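Local coordinates for sister chromatid cohesion protein (Chaetomium thermophilum, PDB 5T8V), which probably helps load cohesin onto chromatin, this chain being the HEAT-repeat C-terminal fragment of the cohesin loader Scc2, at residues I276-L280 / L309-L313; S301-S307 / F408-T414; R402-D406 / M451-L455. One frame throughout, in Å; residues are numbered along the deposited sequence.

Contact 1 pairs helix 272-282 with helix 305-315. Contact 2 joins the start of helix 305-315, and the strand before it, to the later part of helix 402-414. Contact 3 pairs the beginning of helix 402-414 with helix 446-474. The segments of contacts 1 and 2 alternate along the chain, as do those of 2 and 3; contact 1 closes before contact 3 opens. The centres of contacts 1 and 2 lie about 13 Å apart, and the two touch where Phe-408 packs on Leu-280 and Ile-310. Those of 2 and 3 lie about 14 Å apart; contacts 1 and 3, about 18 Å apart, do not touch. Together they tie four helices of this HEAT-repeat fragment into one packed region.

Contact 1: I276-L280 / L309-L313; sequences IDEIL and LIMRL
Ile-276, Ile-279 and Leu-280 meet Leu-309, Ile-310 and Leu-313 with no ring, amide or carboxylate between them. No flat group takes part; the aromatic neighbours Phe-265 and Phe-385 come from adjoining helices. The contact is made by branched aliphatic chains, all of them buried.

Ile-310 has the most surface covered in this contact. Its CA-CB bond does not point at helix 272-282. A bend at chi2 (-69°) turns the terminal methyl there instead. CD1 of Ile-310 then lies 3.7 Å from CD2 of Leu-280, and the two side chains cross at about a right angle. The same CD1 is 4.3 Å from CG2 of Ile-276.

Ile-279 points toward helix 305-315. It is extended at chi2 (173°), which carries its CD1 to a place beside Leu-309 and Leu-313. Leu-309 CD2 is 3.7 Å from Ile-279 CD1, and these two side chains also cross nearly square. Leu-313 CD1 lies somewhat further from Ile-279 CD1, at 4.3 Å. Leu-313 also runs past Ile-276 in the opposite direction, its CD1 3.9 Å from CG1 of Ile-276.

No hydrogen bond crosses the contact. The short helical segments run antiparallel, at 172°, with their axes 11.5 Å apart at closest approach. Side-chain ends fill the space between them. This is plain hydrophobic packing of an antiparallel helix pair in a HEAT-repeat protein.

Other helices complete the core. Val-382 of helix 357-391 touches both Ile-276 and Ile-310, and Phe-385 of that helix touches Leu-280. Ile-261 of helix 247-267 bridges Ile-279 and Leu-309 in the same way. Between the two paired helices the chain makes the small antiparallel sheet of strands 295-296 and 302-303.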
loop_
_atom_site.group_PDB
_atom_site.type_symbol
_atom_site.label_atom_id
_atom_site.label_comp_id
_atom_site.label_asym_id
_atom_site.label_seq_id
_atom_site.Cartn_x
_atom_site.Cartn_y
_atom_site.Cartn_z
ATOM N N ILE A 276 23.331 -29.662 15.246
ATOM C CA ILE A 276 22.572 -28.680 14.482
ATOM C C ILE A 276 23.460 -27.476 14.217
ATOM O O ILE A 276 23.707 -27.117 13.059
ATOM C CB ILE A 276 21.285 -28.273 15.223
ATOM C CG1 ILE A 276 20.303 -29.447 15.248
ATOM C CG2 ILE A 276 20.642 -27.050 14.564
ATOM C CD1 ILE A 276 19.088 -29.225 16.120
ATOM N N ASP A 277 23.975 -26.869 15.289
ATOM C CA ASP A 277 24.771 -25.657 15.144
ATOM C C ASP A 277 25.835 -25.834 14.070
ATOM O O ASP A 277 25.888 -25.075 13.096
ATOM C CB ASP A 277 25.404 -25.278 16.483
ATOM C CG ASP A 277 24.463 -24.477 17.367
ATOM O OD1 ASP A 277 23.230 -24.578 17.179
ATOM O OD2 ASP A 277 24.955 -23.743 18.252
ATOM N N GLU A 278 26.676 -26.861 14.207
ATOM C CA GLU A 278 27.762 -27.004 13.244
ATOM C C GLU A 278 27.215 -27.291 11.852
ATOM O O GLU A 278 27.709 -26.742 10.860
ATOM C CB GLU A 278 28.755 -28.079 13.693
ATOM C CG GLU A 278 28.170 -29.423 14.065
ATOM C CD GLU A 278 29.202 -30.332 14.711
ATOM O OE1 GLU A 278 30.352 -29.882 14.905
ATOM O OE2 GLU A 278 28.862 -31.493 15.028
ATOM N N ILE A 279 26.162 -28.110 11.758
ATOM C CA ILE A 279 25.554 -28.364 10.457
ATOM C C ILE A 279 25.118 -27.058 9.814
ATOM O O ILE A 279 25.187 -26.908 8.586
ATOM C CB ILE A 279 24.375 -29.350 10.593
ATOM C CG1 ILE A 279 24.901 -30.764 10.857
ATOM C CG2 ILE A 279 23.498 -29.337 9.337
ATOM C CD1 ILE A 279 23.824 -31.784 11.163
ATOM N N LEU A 280 24.670 -26.092 10.616
ATOM C CA LEU A 280 24.203 -24.832 10.058
ATOM C C LEU A 280 25.344 -23.875 9.740
ATOM O O LEU A 280 25.134 -22.917 8.987
ATOM C CB LEU A 280 23.216 -24.164 11.017
ATOM C CG LEU A 280 21.884 -24.896 11.216
ATOM C CD1 LEU A 280 21.054 -24.217 12.296
ATOM C CD2 LEU A 280 21.096 -24.971 9.915
ATOM N N LEU A 309 17.549 -32.560 6.193
ATOM C CA LEU A 309 18.202 -33.106 7.378
ATOM C C LEU A 309 17.730 -32.395 8.637
ATOM O O LEU A 309 17.396 -33.040 9.633
ATOM C CB LEU A 309 19.723 -33.009 7.249
ATOM C CG LEU A 309 20.487 -33.452 8.504
ATOM C CD1 LEU A 309 20.191 -34.912 8.830
ATOM C CD2 LEU A 309 21.973 -33.233 8.341
ATOM N N ILE A 310 17.712 -31.061 8.618
ATOM C CA ILE A 310 17.219 -30.298 9.764
ATOM C C ILE A 310 15.850 -30.812 10.187
ATOM O O ILE A 310 15.627 -31.181 11.349
ATOM C CB ILE A 310 17.177 -28.797 9.422
ATOM C CG1 ILE A 310 18.596 -28.236 9.280
ATOM C CG2 ILE A 310 16.380 -28.014 10.468
ATOM C CD1 ILE A 310 19.388 -28.159 10.579
ATOM N N MET A 311 14.912 -30.854 9.239
ATOM C CA MET A 311 13.565 -31.300 9.572
ATOM C C MET A 311 13.581 -32.720 10.124
ATOM O O MET A 311 12.918 -33.010 11.127
ATOM C CB MET A 311 12.667 -31.197 8.343
ATOM C CG MET A 311 12.601 -29.786 7.775
ATOM S SD MET A 311 11.661 -29.682 6.251
ATOM C CE MET A 311 10.029 -29.887 6.906
ATOM N N ARG A 312 14.356 -33.611 9.501
ATOM C CA ARG A 312 14.468 -34.976 10.008
ATOM C C ARG A 312 14.918 -34.989 11.464
ATOM O O ARG A 312 14.357 -35.716 12.292
ATOM C CB ARG A 312 15.439 -35.780 9.145
ATOM C CG ARG A 312 14.838 -36.291 7.850
ATOM C CD ARG A 312 15.677 -37.413 7.261
ATOM N NE ARG A 312 15.738 -38.570 8.147
ATOM C CZ ARG A 312 16.430 -39.674 7.885
ATOM N NH1 ARG A 312 17.124 -39.776 6.759
ATOM N NH2 ARG A 312 16.427 -40.679 8.751
ATOM N N LEU A 313 15.938 -34.194 11.793
ATOM C CA LEU A 313 16.387 -34.099 13.177
ATOM C C LEU A 313 15.262 -33.619 14.082
ATOM O O LEU A 313 15.139 -34.073 15.226
ATOM C CB LEU A 313 17.587 -33.155 13.283
ATOM C CG LEU A 313 18.860 -33.541 12.527
ATOM C CD1 LEU A 313 19.977 -32.563 12.858
ATOM C CD2 LEU A 313 19.283 -34.962 12.846
#

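Contact 2: S301-S307 / F408-T414; sequences SSIQPVS and FVEDFIT
Asp-411 is the tight centre of this contact, gripped by Gln-304 and Ser-307. Its CG is anti to its own carbonyl carbon (chi1 -75°), which sets the carboxylate toward those two residues. The backbone N of Gln-304 donates to OD2 of Asp-411 over 2.7 Å, with an N-H...O angle of 151°. It comes in on the syn side. Ser-307 OG donates to the same OD2 at 3.0 Å, but from above the carboxylate plane, 43° out of it. Ile-303 lies beside the carboxylate. Next to it, Phe-408 lies across Val-306, its CE1 4.0 Å from Val-306 CG1.

The other end is looser and partly exposed. There Thr-414 meets Ser-301 through its methyl, CG2 being 3.7 Å from Ser-301 OG. Thr-414 OG1 turns back along its own helix and donates to Glu-410 O at 3.1 Å. Ser-301 OG has its polar partner in Asp-299.

OD1 of Asp-411 forms a salt bridge with NE of Arg-293. Replacing Asp-411 by an alanine is likely to leave Gln-304 N and Ser-307 OG without their shared acceptor and to take away the salt-bridge partner of Arg-293.

Gln-304 is the N-cap residue of helix 305-315. A negative group bound at this helix start, beside an arginine, is likely to stay ionised and to fix the helix start against helix 402-414.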
loop_
_atom_site.group_PDB
_atom_site.type_symbol
_atom_site.label_atom_id
_atom_site.label_comp_id
_atom_site.label_asym_id
_atom_site.label_seq_id
_atom_site.Cartn_x
_atom_site.Cartn_y
_atom_site.Cartn_z
ATOM N N SER A 301 8.382 -31.869 -5.796
ATOM C CA SER A 301 9.084 -30.645 -5.445
ATOM C C SER A 301 10.516 -30.967 -5.014
ATOM O O SER A 301 10.938 -32.127 -4.958
ATOM C CB SER A 301 8.332 -29.900 -4.345
ATOM O OG SER A 301 8.187 -30.706 -3.190
ATOM N N SER A 302 11.272 -29.917 -4.699
ATOM C CA SER A 302 12.686 -30.053 -4.383
ATOM C C SER A 302 13.070 -29.085 -3.276
ATOM O O SER A 302 12.607 -27.940 -3.250
ATOM C CB SER A 302 13.552 -29.799 -5.620
ATOM O OG SER A 302 13.148 -30.627 -6.697
ATOM N N ILE A 303 13.917 -29.560 -2.363
ATOM C CA ILE A 303 14.476 -28.754 -1.288
ATOM C C ILE A 303 15.973 -29.013 -1.244
ATOM O O ILE A 303 16.473 -29.995 -1.794
ATOM C CB ILE A 303 13.833 -29.074 0.080
ATOM C CG1 ILE A 303 13.861 -30.584 0.337
ATOM C CG2 ILE A 303 12.409 -28.537 0.132
ATOM C CD1 ILE A 303 13.413 -30.984 1.724
ATOM N N GLN A 304 16.694 -28.112 -0.588
ATOM C CA GLN A 304 18.115 -28.380 -0.415
ATOM C C GLN A 304 18.315 -29.410 0.697
ATOM O O GLN A 304 17.579 -29.404 1.687
ATOM C CB GLN A 304 18.885 -27.098 -0.099
ATOM C CG GLN A 304 18.329 -26.272 1.036
ATOM C CD GLN A 304 19.205 -25.079 1.363
ATOM O OE1 GLN A 304 20.370 -25.021 0.969
ATOM N NE2 GLN A 304 18.644 -24.114 2.083
ATOM N N PRO A 305 19.300 -30.303 0.559
ATOM C CA PRO A 305 19.379 -31.449 1.481
ATOM C C PRO A 305 19.547 -31.055 2.937
ATOM O O PRO A 305 19.078 -31.781 3.823
ATOM C CB PRO A 305 20.596 -32.225 0.959
ATOM C CG PRO A 305 21.430 -31.200 0.284
ATOM C CD PRO A 305 20.464 -30.238 -0.339
ATOM N N VAL A 306 20.205 -29.929 3.218
ATOM C CA VAL A 306 20.348 -29.493 4.603
ATOM C C VAL A 306 18.978 -29.260 5.229
ATOM O O VAL A 306 18.756 -29.578 6.402
ATOM C CB VAL A 306 21.230 -28.234 4.682
ATOM C CG1 VAL A 306 20.594 -27.077 3.918
ATOM C CG2 VAL A 306 21.487 -27.852 6.132
ATOM N N SER A 307 18.041 -28.696 4.463
ATOM C CA SER A 307 16.687 -28.511 4.975
ATOM C C SER A 307 16.072 -29.850 5.364
ATOM O O SER A 307 15.538 -30.011 6.469
ATOM C CB SER A 307 15.824 -27.806 3.927
ATOM O OG SER A 307 16.320 -26.512 3.629
ATOM N N PHE A 408 15.975 -21.525 3.947
ATOM C CA PHE A 408 15.321 -22.432 4.882
ATOM C C PHE A 408 13.822 -22.183 4.917
ATOM O O PHE A 408 13.023 -23.122 4.841
ATOM C CB PHE A 408 15.922 -22.273 6.279
ATOM C CG PHE A 408 17.201 -23.031 6.480
ATOM C CD1 PHE A 408 17.220 -24.413 6.401
ATOM C CD2 PHE A 408 18.380 -22.364 6.766
ATOM C CE1 PHE A 408 18.393 -25.115 6.589
ATOM C CE2 PHE A 408 19.558 -23.060 6.956
ATOM C CZ PHE A 408 19.565 -24.437 6.870
ATOM N N VAL A 409 13.419 -20.917 5.028
ATOM C CA VAL A 409 11.994 -20.607 5.070
ATOM C C VAL A 409 11.309 -21.094 3.802
ATOM O O VAL A 409 10.230 -21.691 3.855
ATOM C CB VAL A 409 11.781 -19.097 5.292
ATOM C CG1 VAL A 409 10.304 -18.732 5.157
ATOM C CG2 VAL A 409 12.290 -18.696 6.667
ATOM N N GLU A 410 11.926 -20.862 2.644
ATOM C CA GLU A 410 11.324 -21.300 1.388
ATOM C C GLU A 410 11.118 -22.811 1.376
ATOM O O GLU A 410 10.044 -23.301 1.003
ATOM C CB GLU A 410 12.192 -20.860 0.211
ATOM C CG GLU A 410 12.111 -19.369 -0.092
ATOM C CD GLU A 410 13.023 -18.955 -1.230
ATOM O OE1 GLU A 410 14.192 -18.600 -0.962
ATOM O OE2 GLU A 410 12.573 -18.995 -2.395
ATOM N N ASP A 411 12.136 -23.569 1.791
ATOM C CA ASP A 411 11.999 -25.023 1.800
ATOM C C ASP A 411 10.933 -25.475 2.793
ATOM O O ASP A 411 10.140 -26.377 2.494
ATOM C CB ASP A 411 13.343 -25.674 2.116
ATOM C CG ASP A 411 14.299 -25.625 0.944
ATOM O OD1 ASP A 411 14.123 -24.751 0.070
ATOM O OD2 ASP A 411 15.223 -26.461 0.891
ATOM N N PHE A 412 10.896 -24.863 3.979
ATOM C CA PHE A 412 9.876 -25.221 4.961
ATOM C C PHE A 412 8.477 -24.960 4.415
ATOM O O PHE A 412 7.575 -25.788 4.578
ATOM C CB PHE A 412 10.098 -24.440 6.259
ATOM C CG PHE A 412 11.439 -24.683 6.905
ATOM C CD1 PHE A 412 12.163 -25.832 6.638
ATOM C CD2 PHE A 412 11.972 -23.756 7.787
ATOM C CE1 PHE A 412 13.393 -26.049 7.234
ATOM C CE2 PHE A 412 13.198 -23.968 8.386
ATOM C CZ PHE A 412 13.909 -25.114 8.109
ATOM N N ILE A 413 8.276 -23.810 3.770
ATOM C CA ILE A 413 6.991 -23.524 3.136
ATOM C C ILE A 413 6.661 -24.601 2.112
ATOM O O ILE A 413 5.536 -25.110 2.059
ATOM C CB ILE A 413 7.009 -22.128 2.486
ATOM C CG1 ILE A 413 7.275 -21.035 3.529
ATOM C CG2 ILE A 413 5.698 -21.862 1.753
ATOM C CD1 ILE A 413 6.173 -20.822 4.525
ATOM N N THR A 414 7.637 -24.958 1.274
ATOM C CA THR A 414 7.402 -25.987 0.267
ATOM C C THR A 414 6.876 -27.268 0.899
ATOM O O THR A 414 5.985 -27.924 0.345
ATOM C CB THR A 414 8.690 -26.261 -0.512
ATOM O OG1 THR A 414 9.018 -25.117 -1.309
ATOM C CG2 THR A 414 8.541 -27.480 -1.423
#

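Contact 3: R402-D406 / M451-L455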
loop_
_atom_site.group_PDB
_atom_site.type_symbol
_atom_site.label_atom_id
_atom_site.label_comp_id
_atom_site.label_asym_id
_atom_site.label_seq_id
_atom_site.Cartn_x
_atom_site.Cartn_y
_atom_site.Cartn_z
ATOM N N ARG A 402 21.384 -13.864 6.046
ATOM C CA ARG A 402 19.944 -13.728 5.871
ATOM C C ARG A 402 19.445 -14.524 4.672
ATOM O O ARG A 402 18.292 -14.974 4.661
ATOM C CB ARG A 402 19.583 -12.252 5.718
ATOM C CG ARG A 402 18.111 -11.963 5.884
ATOM C CD ARG A 402 17.825 -10.489 5.689
ATOM N NE ARG A 402 16.410 -10.191 5.870
ATOM C CZ ARG A 402 15.458 -10.530 5.007
ATOM N NH1 ARG A 402 15.762 -11.190 3.897
ATOM N NH2 ARG A 402 14.197 -10.214 5.255
ATOM N N ASN A 403 20.292 -14.714 3.658
ATOM C CA ASN A 403 19.878 -15.480 2.490
ATOM C C ASN A 403 19.669 -16.949 2.829
ATOM O O ASN A 403 18.795 -17.600 2.246
ATOM C CB ASN A 403 20.911 -15.337 1.373
ATOM C CG ASN A 403 20.454 -15.974 0.076
ATOM O OD1 ASN A 403 20.894 -17.067 -0.283
ATOM N ND2 ASN A 403 19.555 -15.296 -0.632
ATOM N N LEU A 404 20.454 -17.489 3.763
ATOM C CA LEU A 404 20.251 -18.873 4.176
ATOM C C LEU A 404 18.971 -19.018 4.986
ATOM O O LEU A 404 18.255 -20.015 4.850
ATOM C CB LEU A 404 21.455 -19.366 4.973
ATOM C CG LEU A 404 22.749 -19.423 4.162
ATOM C CD1 LEU A 404 23.611 -18.199 4.425
ATOM C CD2 LEU A 404 23.508 -20.699 4.462
ATOM N N LEU A 405 18.669 -18.038 5.840
ATOM C CA LEU A 405 17.366 -18.006 6.494
ATOM C C LEU A 405 16.248 -18.002 5.460
ATOM O O LEU A 405 15.276 -18.758 5.576
ATOM C CB LEU A 405 17.272 -16.781 7.404
ATOM C CG LEU A 405 15.888 -16.376 7.919
ATOM C CD1 LEU A 405 15.183 -17.534 8.595
ATOM C CD2 LEU A 405 16.015 -15.210 8.883
ATOM N N ASP A 406 16.375 -17.158 4.432
ATOM C CA ASP A 406 15.367 -17.127 3.376
ATOM C C ASP A 406 15.221 -18.491 2.713
ATOM O O ASP A 406 14.100 -18.947 2.459
ATOM C CB ASP A 406 15.724 -16.064 2.336
ATOM C CG ASP A 406 15.498 -14.651 2.840
ATOM O OD1 ASP A 406 14.673 -14.466 3.760
ATOM O OD2 ASP A 406 16.140 -13.721 2.307
ATOM N N MET A 451 13.000 -7.356 8.786
ATOM C CA MET A 451 13.076 -8.784 8.508
ATOM C C MET A 451 11.798 -9.488 8.948
ATOM O O MET A 451 11.218 -10.283 8.197
ATOM C CB MET A 451 14.289 -9.391 9.209
ATOM C CG MET A 451 14.580 -10.826 8.797
ATOM S SD MET A 451 15.813 -11.626 9.834
ATOM C CE MET A 451 14.896 -11.800 11.361
ATOM N N ALA A 452 11.337 -9.192 10.166
ATOM C CA ALA A 452 10.169 -9.873 10.714
ATOM C C ALA A 452 8.940 -9.646 9.844
ATOM O O ALA A 452 8.186 -10.582 9.560
ATOM C CB ALA A 452 9.916 -9.398 12.142
ATOM N N LEU A 453 8.711 -8.402 9.420
ATOM C CA LEU A 453 7.591 -8.124 8.527
ATOM C C LEU A 453 7.765 -8.842 7.194
ATOM O O LEU A 453 6.821 -9.454 6.679
ATOM C CB LEU A 453 7.460 -6.616 8.310
ATOM C CG LEU A 453 7.092 -5.790 9.545
ATOM C CD1 LEU A 453 7.313 -4.310 9.287
ATOM C CD2 LEU A 453 5.649 -6.048 9.948
ATOM N N GLU A 454 8.972 -8.789 6.630
ATOM C CA GLU A 454 9.213 -9.399 5.327
ATOM C C GLU A 454 8.937 -10.897 5.355
ATOM O O GLU A 454 8.419 -11.455 4.381
ATOM C CB GLU A 454 10.647 -9.114 4.886
ATOM C CG GLU A 454 11.048 -9.776 3.579
ATOM C CD GLU A 454 12.272 -9.131 2.952
ATOM O OE1 GLU A 454 12.863 -8.232 3.591
ATOM O OE2 GLU A 454 12.642 -9.520 1.824
ATOM N N LEU A 455 9.275 -11.568 6.458
ATOM C CA LEU A 455 9.030 -13.005 6.550
ATOM C C LEU A 455 7.579 -13.306 6.900
ATOM O O LEU A 455 6.979 -14.228 6.335
ATOM C CB LEU A 455 9.964 -13.637 7.583
ATOM C CG LEU A 455 11.442 -13.786 7.209
ATOM C CD1 LEU A 455 12.162 -14.574 8.288
ATOM C CD2 LEU A 455 11.638 -14.457 5.851
#
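Arg-402 crosses to Met-451 and Glu-454 and carries the polar half of this contact. Its NH2 forms a salt bridge with OE1 of Glu-454 at 2.9 Å. The guanidinium and carboxylate planes are 43° apart, so the groups are not coplanar, and NH1 is too far away to make a second short contact with Glu-454. The arginine also slides past Met-451, with NE 3.5 Å from CG of that residue.

Beside this charged pair lies an apolar cluster. Leu-405 and Met-451 reach toward each other tip to tip, with CD2 of the leucine 3.7 Å from SD of the methionine. CD1 of Leu-455 is 4.0 Å from the same Leu-405 CD2.

The second shell holds the arginine in place. With CG anti to the backbone N (chi1 -165°) and an extended chain out to NE, Arg-402 can span the gap between the helices. OD2 of Asp-406, one turn along the same helix, forms a 3.0 Å salt bridge with NH1 of Arg-402. The guanidinium thus has an acid on each of the two helices, and the three residues form a network. Its positive charge probably offsets the like charges of Asp-406 and Glu-454. OD1 of Asp-406 rests 3.7 Å from CD2 of Leu-455.

The two short segments run roughly parallel, at 24°, with their axes 12.6 Å apart at closest approach. It is a near-parallel helix pairing in a HEAT-repeat protein, with an apolar side and a salt-bridge network at its partly exposed side. Helix 357-391 packs Ile-386 and Ala-390 on Leu-405, and Val-387 and Leu-391 on Met-451. From helix 423-440, Met-435 touches Met-451 and Leu-431 touches Leu-455. Helix 423-440 lies between the two segments in the chain and packs on the 451-455 side of the contact.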